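Local coordinates for protein CghA (Chaetomium globosum, PDB 6KBC) that binds the ligand WK1 and is a fungal protein made of two beta-rich domains related to the calycin barrels, at residues 254-259 with 327-332; 271-276 with 283-288; 241-246 with 323-328. All coordinates share one frame; numbering follows the deposited sequence.

All three contacts lie in the C-terminal, calycin-type domain, and each is predominantly buried. Contacts 1 and 3 share strand 324-330 and join it to two neighbouring strands, 252-261 and 239-249; both rely on side chains meeting across roughly 10 Å between strand axes, with no clear direct hydrogen bond. Contact 2 differs: it is a hairpin pairing at about 5 Å, held by backbone hydrogen bonds, with a more open edge at Leu286 and Arg287. Contacts 1 and 2 touch through strands 252-261 and 269-277, adjacent in the sheet. Contact 1 is apolar, whereas contact 3 grades from apolar packing into a charged, water-bridged end, tied to contact 1 by the Arg258-Asp241 salt bridge.

Contact 1 (254-259 with 327-332); sequences MAVMRL and LEFRSA. With WK1 ((2S)-3-[(2S,4E)-4-[[(1R,2S,4aR,6S,8R,8aS)-2-[(E)-but-2-en-2-yl]-6,8-dimethyl-1,2,4a,5,6,7,8,8a-octahydronaphthalen-1-yl]-oxidanyl-methylidene]-3,5-bis(oxidanylidene)pyrrolidin-2-yl]-2-methyl-2-oxidanyl-propanoic acid), chain B.
Met254 and Val256 of strand 254-259 face Leu327 and Phe329 of strand 327-330 across 10.2 Å between axes, with the N-to-C directions of the two strands 103° apart. That spacing is too wide for backbone pairing, and no hydrogen bond crosses it; apolar side chains bridge it. The CD1 methyl of Leu327 reaches between two partners, lying 3.9 Å from Met254 SD and also 3.9 Å from Val256 CG2. Met254 arrives bent: its CG sits between the backbone N and the carbonyl carbon (chi1 71°), and CG and SD both come to Leu327 CD1, while CB itself lies against the aromatic ring. There Met254 CB lies 3.9 Å from Phe329 CE2, and Val256 CG2 is 4.0 Å from Phe329 CZ. Val256 passes both Leu327 and Phe329 in the opposite direction, and its CG2, anti to the carbonyl carbon, is the methyl that touches both.

This crossing, with apolar side chains meeting between the strands, is consistent with facing walls of a beta barrel like those of the calycin clan, to which the C-terminal family belongs. Phe341 touches Met254 and Leu343 touches Leu327, continuing the apolar packing onto strand 338-346, and Leu275 adds to it at Phe329. Met257 serves the ligand pocket: its SD and CE each lie 3.4 Å from C6 of WK1, whose polar groups are bound by residues of both family domains, among them His94 and Lys352. Glu328 and Arg330 take no part in the crossing. Instead Arg330 grips Glu328 OE2 side-on with two nitrogens, NE at 3.1 Å and NH2 at 3.0 Å, both approaching from the same face of the carboxylate. The same oxygen also meets Arg304, Lys338 takes Glu328 OE1, and Arg330 NH1 has a salt bridge to Asp295.

Contact 2 (271-276 with 283-288); sequences VNAALY and SNALRS
Ala273 and Ala285 exchange two backbone hydrogen bonds, Ala273 N to Ala285 O and Ala285 N to Ala273 O, each 2.9 Å long but bent, with an angle at the hydrogen of 137°. In the next hydrogen-bonded pair Leu275 N donates to Ser283 O over 3.0 Å at 165°, and Ser283 N returns a similarly straight, longer bond to Leu275 O. Between them Ala274 and Asn284 form a non-hydrogen-bonded pair, where Ala274 CA comes 3.3 Å from Ser283 O in a CA-H...O contact. This is an antiparallel beta hairpin of strands 269-277 and 280-285, and strand 252-261 extends the sheet on the other edge of strand 269-277. Ala273, Leu275, Ser283 and Ala285 share the face that packs on Phe329, while Ser283 OG reaches Arg330 O. Near Leu286 a water accepts from Val271 N and donates to Leu286 O at 2.7 Å, and Leu286 CA makes a CA-H...O contact to Val271 O. Val271 packs on Arg287 and Ser288: with CG1 between the backbone N and the carbonyl carbon (chi1 72°), that methyl lies 3.4 Å from Arg287 C and 3.6 Å from Ser288 CB. Asn272 and Leu286 lie side by side, pointing the same way, with Leu286 CD2 3.4 Å from Asn272 ND2. That amide nitrogen is held by the carbonyls of Glu174 and Glu176.

Contact 3 (241-246 with 323-328); sequences DALFVR and VGYRLE
Leu243 lies over the face of the Tyr325 ring: its CD2 is 3.8 Å from the ring centroid and only 11° off the normal, a CH-pi contact, while CD1 comes 3.7 Å from Tyr325 CE2. Leu243 carries CG anti to the backbone N (chi1 170°), and the two methyls branching from it both use one face of the ring; the two side chains slide past each other in opposite directions. Further along, Val245 and Leu327 meet tip to tip, Val245 CG1 lying 3.9 Å from Leu327 CD1. At the other end Asp241 and Tyr325 also reach toward each other. A water joins them, donating to Asp241 OD1 at 2.8 Å and sitting 2.6 Å from Tyr325 OH. Around Asp241 the second shell is charged. Lys307 NZ meets both Asp241 OD2 and Tyr325 OH, while Arg258 and Arg319 form further salt bridges to the two carboxylate oxygens, so the buried Asp241 is probably stabilised as the anion. Val245 also touches Val256 and Leu343. Axes 10.4 Å apart and turned by 74° put strands 241-246 and 324-328 on facing walls, their side chains meeting between them. Ala242 and Phe244, interleaved with the contact residues, instead touch WK1. Strand 241-246 is thus a wall with two sides, one lining the ligand pocket and the other facing what is probably the interior of a calycin-like beta barrel.

Contact 1 (254-259 with 327-332)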
loop_
_atom_site.group_PDB
_atom_site.type_symbol
_atom_site.label_atom_id
_atom_site.label_comp_id
_atom_site.label_asym_id
_atom_site.label_seq_id
_atom_site.Cartn_x
_atom_site.Cartn_y
_atom_site.Cartn_z
ATOM N N MET A 254 4.529 -10.671 -4.739
ATOM C CA MET A 254 5.374 -9.946 -3.798
ATOM C C MET A 254 4.715 -8.639 -3.410
ATOM O O MET A 254 4.084 -7.970 -4.239
ATOM C CB MET A 254 6.787 -9.683 -4.352
ATOM C CG MET A 254 6.899 -8.664 -5.463
ATOM S SD MET A 254 8.171 -9.076 -6.698
ATOM C CE MET A 254 7.702 -10.713 -7.293
ATOM N N ALA A 255 4.839 -8.293 -2.130
ATOM C CA ALA A 255 4.255 -7.069 -1.618
ATOM C C ALA A 255 5.220 -6.493 -0.601
ATOM O O ALA A 255 5.822 -7.233 0.177
ATOM C CB ALA A 255 2.871 -7.311 -1.001
ATOM N N VAL A 256 5.423 -5.185 -0.661
ATOM C CA VAL A 256 6.506 -4.549 0.080
ATOM C C VAL A 256 6.016 -3.223 0.611
ATOM O O VAL A 256 5.344 -2.468 -0.096
ATOM C CB VAL A 256 7.767 -4.314 -0.791
ATOM C CG1 VAL A 256 8.824 -3.518 -0.007
ATOM C CG2 VAL A 256 8.354 -5.632 -1.257
ATOM N N MET A 257 6.378 -2.924 1.852
ATOM C CA MET A 257 6.347 -1.562 2.376
ATOM C C MET A 257 7.694 -1.399 3.063
ATOM O O MET A 257 7.903 -1.998 4.124
ATOM C CB MET A 257 5.182 -1.348 3.346
ATOM C CG MET A 257 4.985 0.111 3.795
ATOM S SD MET A 257 5.287 1.442 2.604
ATOM C CE MET A 257 3.762 1.285 1.711
ATOM N N ARG A 258 8.621 -0.666 2.432
ATOM C CA ARG A 258 9.967 -0.456 2.961
ATOM C C ARG A 258 10.161 1.025 3.291
ATOM O O ARG A 258 9.912 1.892 2.443
ATOM C CB ARG A 258 11.063 -0.934 1.976
ATOM C CG ARG A 258 12.490 -0.857 2.611
ATOM C CD ARG A 258 12.985 0.535 2.254
ATOM N NE ARG A 258 13.293 0.762 0.846
ATOM C CZ ARG A 258 13.159 1.928 0.242
ATOM N NH1 ARG A 258 12.303 2.805 0.767
ATOM N NH2 ARG A 258 13.601 2.101 -0.995
ATOM N N LEU A 259 10.668 1.311 4.499
ATOM C CA LEU A 259 10.949 2.674 4.934
ATOM C C LEU A 259 12.440 2.826 5.194
ATOM O O LEU A 259 13.072 1.926 5.747
ATOM C CB LEU A 259 10.216 3.036 6.217
ATOM C CG LEU A 259 8.692 2.997 6.105
ATOM C CD1 LEU A 259 8.113 3.084 7.489
ATOM C CD2 LEU A 259 8.260 4.189 5.273
ATOM N N LEU A 327 14.296 -6.109 -6.158
ATOM C CA LEU A 327 13.864 -6.740 -4.918
ATOM C C LEU A 327 14.545 -8.088 -4.813
ATOM O O LEU A 327 14.318 -8.969 -5.653
ATOM C CB LEU A 327 12.347 -6.964 -4.872
ATOM C CG LEU A 327 11.438 -5.751 -4.928
ATOM C CD1 LEU A 327 9.983 -6.232 -4.770
ATOM C CD2 LEU A 327 11.834 -4.767 -3.847
ATOM N N GLU A 328 15.345 -8.268 -3.776
ATOM C CA GLU A 328 15.993 -9.545 -3.523
ATOM C C GLU A 328 15.427 -10.093 -2.223
ATOM O O GLU A 328 15.680 -9.535 -1.154
ATOM C CB GLU A 328 17.501 -9.386 -3.442
ATOM C CG GLU A 328 18.250 -10.646 -3.074
ATOM C CD GLU A 328 19.622 -10.279 -2.571
ATOM O OE1 GLU A 328 20.578 -10.397 -3.350
ATOM O OE2 GLU A 328 19.728 -9.832 -1.405
ATOM N N PHE A 329 14.656 -11.171 -2.312
ATOM C CA PHE A 329 14.115 -11.810 -1.119
ATOM C C PHE A 329 15.032 -12.939 -0.694
ATOM O O PHE A 329 15.572 -13.655 -1.535
ATOM C CB PHE A 329 12.709 -12.371 -1.381
ATOM C CG PHE A 329 11.647 -11.331 -1.442
ATOM C CD1 PHE A 329 10.976 -10.949 -0.297
ATOM C CD2 PHE A 329 11.312 -10.732 -2.650
ATOM C CE1 PHE A 329 9.966 -9.994 -0.358
ATOM C CE2 PHE A 329 10.317 -9.778 -2.720
ATOM C CZ PHE A 329 9.638 -9.410 -1.563
ATOM N N ARG A 330 15.201 -13.103 0.609
ATOM C CA ARG A 330 15.965 -14.219 1.140
ATOM C C ARG A 330 15.088 -15.030 2.078
ATOM O O ARG A 330 14.275 -14.475 2.823
ATOM C CB ARG A 330 17.200 -13.749 1.899
ATOM C CG ARG A 330 18.075 -12.853 1.079
ATOM C CD ARG A 330 19.456 -12.725 1.693
ATOM N NE ARG A 330 20.173 -11.664 1.013
ATOM C CZ ARG A 330 21.346 -11.183 1.397
ATOM N NH1 ARG A 330 21.966 -11.702 2.465
ATOM N NH2 ARG A 330 21.895 -10.178 0.703
ATOM N N SER A 331 15.276 -16.336 2.048
ATOM C CA SER A 331 14.636 -17.240 2.989
ATOM C C SER A 331 15.680 -17.792 3.954
ATOM O O SER A 331 16.723 -18.292 3.519
ATOM C CB SER A 331 13.959 -18.396 2.254
ATOM O OG SER A 331 13.687 -19.437 3.179
ATOM N N ALA A 332 15.398 -17.706 5.256
ATOM C CA ALA A 332 16.191 -18.409 6.263
ATOM C C ALA A 332 15.742 -19.860 6.438
ATOM O O ALA A 332 16.156 -20.522 7.402
ATOM C CB ALA A 332 16.120 -17.681 7.607
HETATM O O WK1 B . -2.196 11.771 -3.258
HETATM C C17 WK1 B . -2.141 10.620 -3.610
HETATM O O1 WK1 B . -2.920 10.151 -4.391
HETATM C C19 WK1 B . -1.085 9.734 -3.087
HETATM O O2 WK1 B . -0.161 10.408 -2.303
HETATM C C18 WK1 B . -0.309 9.175 -4.239
HETATM C C20 WK1 B . -1.842 8.736 -2.257
HETATM C C22 WK1 B . -1.017 7.549 -1.965
HETATM N N WK1 B . -1.653 6.413 -1.327
HETATM C C21 WK1 B . -0.884 5.971 -0.338
HETATM O O5 WK1 B . -1.209 4.930 0.394
HETATM C C23 WK1 B . 0.167 7.736 -1.156
HETATM O O4 WK1 B . 1.076 8.672 -1.329
HETATM C C24 WK1 B . 0.335 6.767 -0.129
HETATM C C16 WK1 B . 1.438 6.664 0.821
HETATM O O3 WK1 B . 2.378 7.523 0.732
HETATM C C9 WK1 B . 1.522 5.526 1.749
HETATM C C8 WK1 B . 2.203 4.470 0.832
HETATM C C12 WK1 B . 1.791 4.381 -0.623
HETATM C C13 WK1 B . 0.893 3.526 -1.056
HETATM C C90 WK1 B . 0.504 3.468 -2.494
HETATM C C14 WK1 B . 2.412 5.288 -1.624
HETATM C C7 WK1 B . 3.693 4.630 0.810
HETATM C C6 WK1 B . 4.340 4.667 1.944
HETATM C C3 WK1 B . 3.524 4.839 3.185
HETATM C C4 WK1 B . 2.347 5.775 3.004
HETATM C C5 WK1 B . 1.464 5.615 4.227
HETATM C C11 WK1 B . 0.378 6.643 4.215
HETATM C C2 WK1 B . 4.285 5.122 4.454
HETATM C C1 WK1 B . 3.368 4.706 5.560
HETATM C C10 WK1 B . 3.982 4.689 6.920
HETATM C C WK1 B . 2.202 5.647 5.550
#

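Contact 2 (271-276 with 283-288)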
loop_
_atom_site.group_PDB
_atom_site.type_symbol
_atom_site.label_atom_id
_atom_site.label_comp_id
_atom_site.label_asym_id
_atom_site.label_seq_id
_atom_site.Cartn_x
_atom_site.Cartn_y
_atom_site.Cartn_z
ATOM N N VAL A 271 11.126 -2.708 6.983
ATOM C CA VAL A 271 10.273 -3.245 5.929
ATOM C C VAL A 271 9.247 -4.196 6.523
ATOM O O VAL A 271 9.514 -4.919 7.486
ATOM C CB VAL A 271 11.109 -3.948 4.826
ATOM C CG1 VAL A 271 11.684 -5.262 5.327
ATOM C CG2 VAL A 271 10.277 -4.185 3.584
ATOM N N ASN A 272 8.076 -4.214 5.915
ATOM C CA ASN A 272 7.117 -5.290 6.113
ATOM C C ASN A 272 6.779 -5.792 4.716
ATOM O O ASN A 272 6.159 -5.068 3.938
ATOM C CB ASN A 272 5.890 -4.786 6.857
ATOM C CG ASN A 272 5.044 -5.917 7.377
ATOM O OD1 ASN A 272 4.552 -6.734 6.591
ATOM N ND2 ASN A 272 4.930 -6.025 8.704
ATOM N N ALA A 273 7.251 -6.988 4.379
ATOM C CA ALA A 273 7.179 -7.464 3.007
ATOM C C ALA A 273 6.954 -8.962 3.011
ATOM O O ALA A 273 7.211 -9.653 4.002
ATOM C CB ALA A 273 8.454 -7.145 2.212
ATOM N N ALA A 274 6.526 -9.468 1.863
ATOM C CA ALA A 274 6.275 -10.891 1.749
ATOM C C ALA A 274 6.457 -11.310 0.304
ATOM O O ALA A 274 6.068 -10.581 -0.616
ATOM C CB ALA A 274 4.863 -11.245 2.237
ATOM N N LEU A 275 7.050 -12.482 0.111
ATOM C CA LEU A 275 7.095 -13.125 -1.189
ATOM C C LEU A 275 6.364 -14.457 -1.082
ATOM O O LEU A 275 6.586 -15.221 -0.138
ATOM C CB LEU A 275 8.518 -13.344 -1.669
ATOM C CG LEU A 275 8.647 -14.064 -3.006
ATOM C CD1 LEU A 275 8.146 -13.183 -4.155
ATOM C CD2 LEU A 275 10.100 -14.482 -3.220
ATOM N N TYR A 276 5.489 -14.717 -2.037
ATOM C CA TYR A 276 4.760 -15.969 -2.110
ATOM C C TYR A 276 5.135 -16.648 -3.409
ATOM O O TYR A 276 5.446 -15.983 -4.395
ATOM C CB TYR A 276 3.262 -15.739 -2.060
ATOM C CG TYR A 276 2.794 -15.006 -0.840
ATOM C CD1 TYR A 276 2.775 -13.618 -0.809
ATOM C CD2 TYR A 276 2.321 -15.704 0.280
ATOM C CE1 TYR A 276 2.337 -12.936 0.307
ATOM C CE2 TYR A 276 1.880 -15.028 1.402
ATOM C CZ TYR A 276 1.892 -13.648 1.411
ATOM O OH TYR A 276 1.447 -12.960 2.509
ATOM N N SER A 283 9.123 -16.001 1.712
ATOM C CA SER A 283 9.932 -15.063 2.484
ATOM C C SER A 283 8.983 -14.172 3.271
ATOM O O SER A 283 8.234 -13.383 2.687
ATOM C CB SER A 283 10.849 -14.232 1.578
ATOM O OG SER A 283 11.745 -13.436 2.354
ATOM N N ASN A 284 9.006 -14.305 4.595
ATOM C CA ASN A 284 8.281 -13.401 5.484
ATOM C C ASN A 284 9.264 -12.311 5.898
ATOM O O ASN A 284 9.921 -12.388 6.944
ATOM C CB ASN A 284 7.723 -14.169 6.676
ATOM C CG ASN A 284 6.949 -13.288 7.629
ATOM O OD1 ASN A 284 6.576 -12.176 7.295
ATOM N ND2 ASN A 284 6.699 -13.794 8.831
ATOM N N ALA A 285 9.369 -11.281 5.068
ATOM C CA ALA A 285 10.517 -10.374 5.110
ATOM C C ALA A 285 10.193 -9.189 6.008
ATOM O O ALA A 285 9.567 -8.214 5.584
ATOM C CB ALA A 285 10.900 -9.930 3.703
ATOM N N LEU A 286 10.633 -9.271 7.258
ATOM C CA LEU A 286 10.507 -8.172 8.200
ATOM C C LEU A 286 11.854 -7.511 8.451
ATOM O O LEU A 286 11.980 -6.688 9.365
ATOM C CB LEU A 286 9.914 -8.684 9.508
ATOM C CG LEU A 286 8.538 -9.323 9.314
ATOM C CD1 LEU A 286 8.112 -10.006 10.603
ATOM C CD2 LEU A 286 7.511 -8.267 8.859
ATOM N N ARG A 287 12.858 -7.870 7.660
ATOM C CA ARG A 287 14.205 -7.328 7.746
ATOM C C ARG A 287 14.579 -6.763 6.376
ATOM O O ARG A 287 14.431 -7.447 5.359
ATOM C CB ARG A 287 15.191 -8.423 8.180
ATOM C CG ARG A 287 16.665 -8.001 8.205
ATOM C CD ARG A 287 17.547 -9.201 8.554
ATOM N NE ARG A 287 17.407 -9.573 9.965
ATOM C CZ ARG A 287 18.088 -10.549 10.545
ATOM N NH1 ARG A 287 18.952 -11.262 9.836
ATOM N NH2 ARG A 287 17.905 -10.809 11.832
ATOM N N SER A 288 15.051 -5.520 6.350
ATOM C CA SER A 288 15.423 -4.825 5.122
ATOM C C SER A 288 16.940 -4.683 5.076
ATOM O O SER A 288 17.526 -4.052 5.957
ATOM C CB SER A 288 14.751 -3.451 5.073
ATOM O OG SER A 288 14.940 -2.806 3.814
HETATM O O HOH W 1 12.270 -4.018 9.486
HETATM O O HOH W 2 5.318 -10.622 5.933
#

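Contact 3 (241-246 with 323-328)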
loop_
_atom_site.group_PDB
_atom_site.type_symbol
_atom_site.label_atom_id
_atom_site.label_comp_id
_atom_site.label_asym_id
_atom_site.label_seq_id
_atom_site.Cartn_x
_atom_site.Cartn_y
_atom_site.Cartn_z
ATOM N N ASP A 241 12.572 7.891 2.681
ATOM C CA ASP A 241 12.262 7.029 1.552
ATOM C C ASP A 241 11.166 6.061 1.962
ATOM O O ASP A 241 11.228 5.467 3.043
ATOM C CB ASP A 241 13.511 6.271 1.092
ATOM C CG ASP A 241 13.455 5.881 -0.371
ATOM O OD1 ASP A 241 12.542 5.114 -0.749
ATOM O OD2 ASP A 241 14.303 6.361 -1.151
ATOM N N ALA A 242 10.170 5.905 1.102
ATOM C CA ALA A 242 9.134 4.905 1.315
ATOM C C ALA A 242 8.905 4.207 -0.014
ATOM O O ALA A 242 8.802 4.870 -1.048
ATOM C CB ALA A 242 7.835 5.536 1.833
ATOM N N LEU A 243 8.867 2.880 0.003
ATOM C CA LEU A 243 8.633 2.106 -1.210
ATOM C C LEU A 243 7.473 1.152 -0.981
ATOM O O LEU A 243 7.572 0.242 -0.150
ATOM C CB LEU A 243 9.871 1.318 -1.616
ATOM C CG LEU A 243 9.598 0.304 -2.743
ATOM C CD1 LEU A 243 9.246 1.022 -4.027
ATOM C CD2 LEU A 243 10.812 -0.592 -2.932
ATOM N N PHE A 244 6.387 1.356 -1.721
ATOM C CA PHE A 244 5.296 0.386 -1.821
ATOM C C PHE A 244 5.494 -0.468 -3.061
ATOM O O PHE A 244 5.790 0.061 -4.133
ATOM C CB PHE A 244 3.934 1.079 -1.916
ATOM C CG PHE A 244 2.780 0.111 -2.133
ATOM C CD1 PHE A 244 2.159 -0.495 -1.052
ATOM C CD2 PHE A 244 2.341 -0.202 -3.415
ATOM C CE1 PHE A 244 1.094 -1.406 -1.242
ATOM C CE2 PHE A 244 1.282 -1.105 -3.622
ATOM C CZ PHE A 244 0.668 -1.709 -2.531
ATOM N N VAL A 245 5.305 -1.785 -2.934
ATOM C CA VAL A 245 5.323 -2.672 -4.095
ATOM C C VAL A 245 4.181 -3.658 -3.980
ATOM O O VAL A 245 3.976 -4.256 -2.920
ATOM C CB VAL A 245 6.630 -3.486 -4.215
ATOM C CG1 VAL A 245 6.558 -4.424 -5.403
ATOM C CG2 VAL A 245 7.834 -2.599 -4.314
ATOM N N ARG A 246 3.489 -3.895 -5.091
ATOM C CA ARG A 246 2.703 -5.117 -5.237
ATOM C C ARG A 246 2.917 -5.613 -6.650
ATOM O O ARG A 246 2.694 -4.860 -7.599
ATOM C CB ARG A 246 1.216 -4.891 -4.975
ATOM C CG ARG A 246 0.446 -6.222 -5.001
ATOM C CD ARG A 246 -1.057 -6.025 -4.978
ATOM N NE ARG A 246 -1.494 -5.081 -3.954
ATOM C CZ ARG A 246 -1.507 -5.326 -2.645
ATOM N NH1 ARG A 246 -1.112 -6.503 -2.166
ATOM N NH2 ARG A 246 -1.952 -4.390 -1.816
ATOM N N VAL A 323 15.338 3.934 -12.655
ATOM C CA VAL A 323 14.502 3.331 -13.681
ATOM C C VAL A 323 13.656 2.212 -13.103
ATOM O O VAL A 323 12.861 1.604 -13.825
ATOM C CB VAL A 323 15.379 2.828 -14.846
ATOM C CG1 VAL A 323 16.164 4.047 -15.495
ATOM C CG2 VAL A 323 16.338 1.768 -14.375
ATOM N N GLY A 324 13.793 1.934 -11.815
ATOM C CA GLY A 324 13.044 0.856 -11.198
ATOM C C GLY A 324 13.711 0.459 -9.897
ATOM O O GLY A 324 14.554 1.181 -9.371
ATOM N N TYR A 325 13.319 -0.702 -9.409
ATOM C CA TYR A 325 13.841 -1.230 -8.165
ATOM C C TYR A 325 14.170 -2.695 -8.365
ATOM O O TYR A 325 13.446 -3.413 -9.065
ATOM C CB TYR A 325 12.823 -1.104 -7.025
ATOM C CG TYR A 325 12.986 0.117 -6.148
ATOM C CD1 TYR A 325 13.853 0.098 -5.058
ATOM C CD2 TYR A 325 12.236 1.271 -6.378
ATOM C CE1 TYR A 325 13.999 1.218 -4.239
ATOM C CE2 TYR A 325 12.358 2.381 -5.569
ATOM C CZ TYR A 325 13.239 2.344 -4.492
ATOM O OH TYR A 325 13.370 3.450 -3.679
ATOM N N ARG A 326 15.242 -3.141 -7.734
ATOM C CA ARG A 326 15.510 -4.559 -7.580
ATOM C C ARG A 326 15.017 -4.983 -6.209
ATOM O O ARG A 326 15.252 -4.278 -5.225
ATOM C CB ARG A 326 17.000 -4.860 -7.735
ATOM C CG ARG A 326 17.367 -6.322 -7.462
ATOM C CD ARG A 326 18.758 -6.603 -8.038
ATOM N NE ARG A 326 18.719 -6.418 -9.485
ATOM C CZ ARG A 326 19.751 -6.064 -10.243
ATOM N NH1 ARG A 326 20.950 -5.873 -9.705
ATOM N NH2 ARG A 326 19.580 -5.907 -11.552
ATOM N N LEU A 327 14.296 -6.109 -6.158
ATOM C CA LEU A 327 13.864 -6.740 -4.918
ATOM C C LEU A 327 14.545 -8.088 -4.813
ATOM O O LEU A 327 14.318 -8.969 -5.653
ATOM C CB LEU A 327 12.347 -6.964 -4.872
ATOM C CG LEU A 327 11.438 -5.751 -4.928
ATOM C CD1 LEU A 327 9.983 -6.232 -4.770
ATOM C CD2 LEU A 327 11.834 -4.767 -3.847
ATOM N N GLU A 328 15.345 -8.268 -3.776
ATOM C CA GLU A 328 15.993 -9.545 -3.523
ATOM C C GLU A 328 15.427 -10.093 -2.223
ATOM O O GLU A 328 15.680 -9.535 -1.154
ATOM C CB GLU A 328 17.501 -9.386 -3.442
ATOM C CG GLU A 328 18.250 -10.646 -3.074
ATOM C CD GLU A 328 19.622 -10.279 -2.571
ATOM O OE1 GLU A 328 20.578 -10.397 -3.350
ATOM O OE2 GLU A 328 19.728 -9.832 -1.405
HETATM O O HOH W 3 11.616 5.353 -3.399
#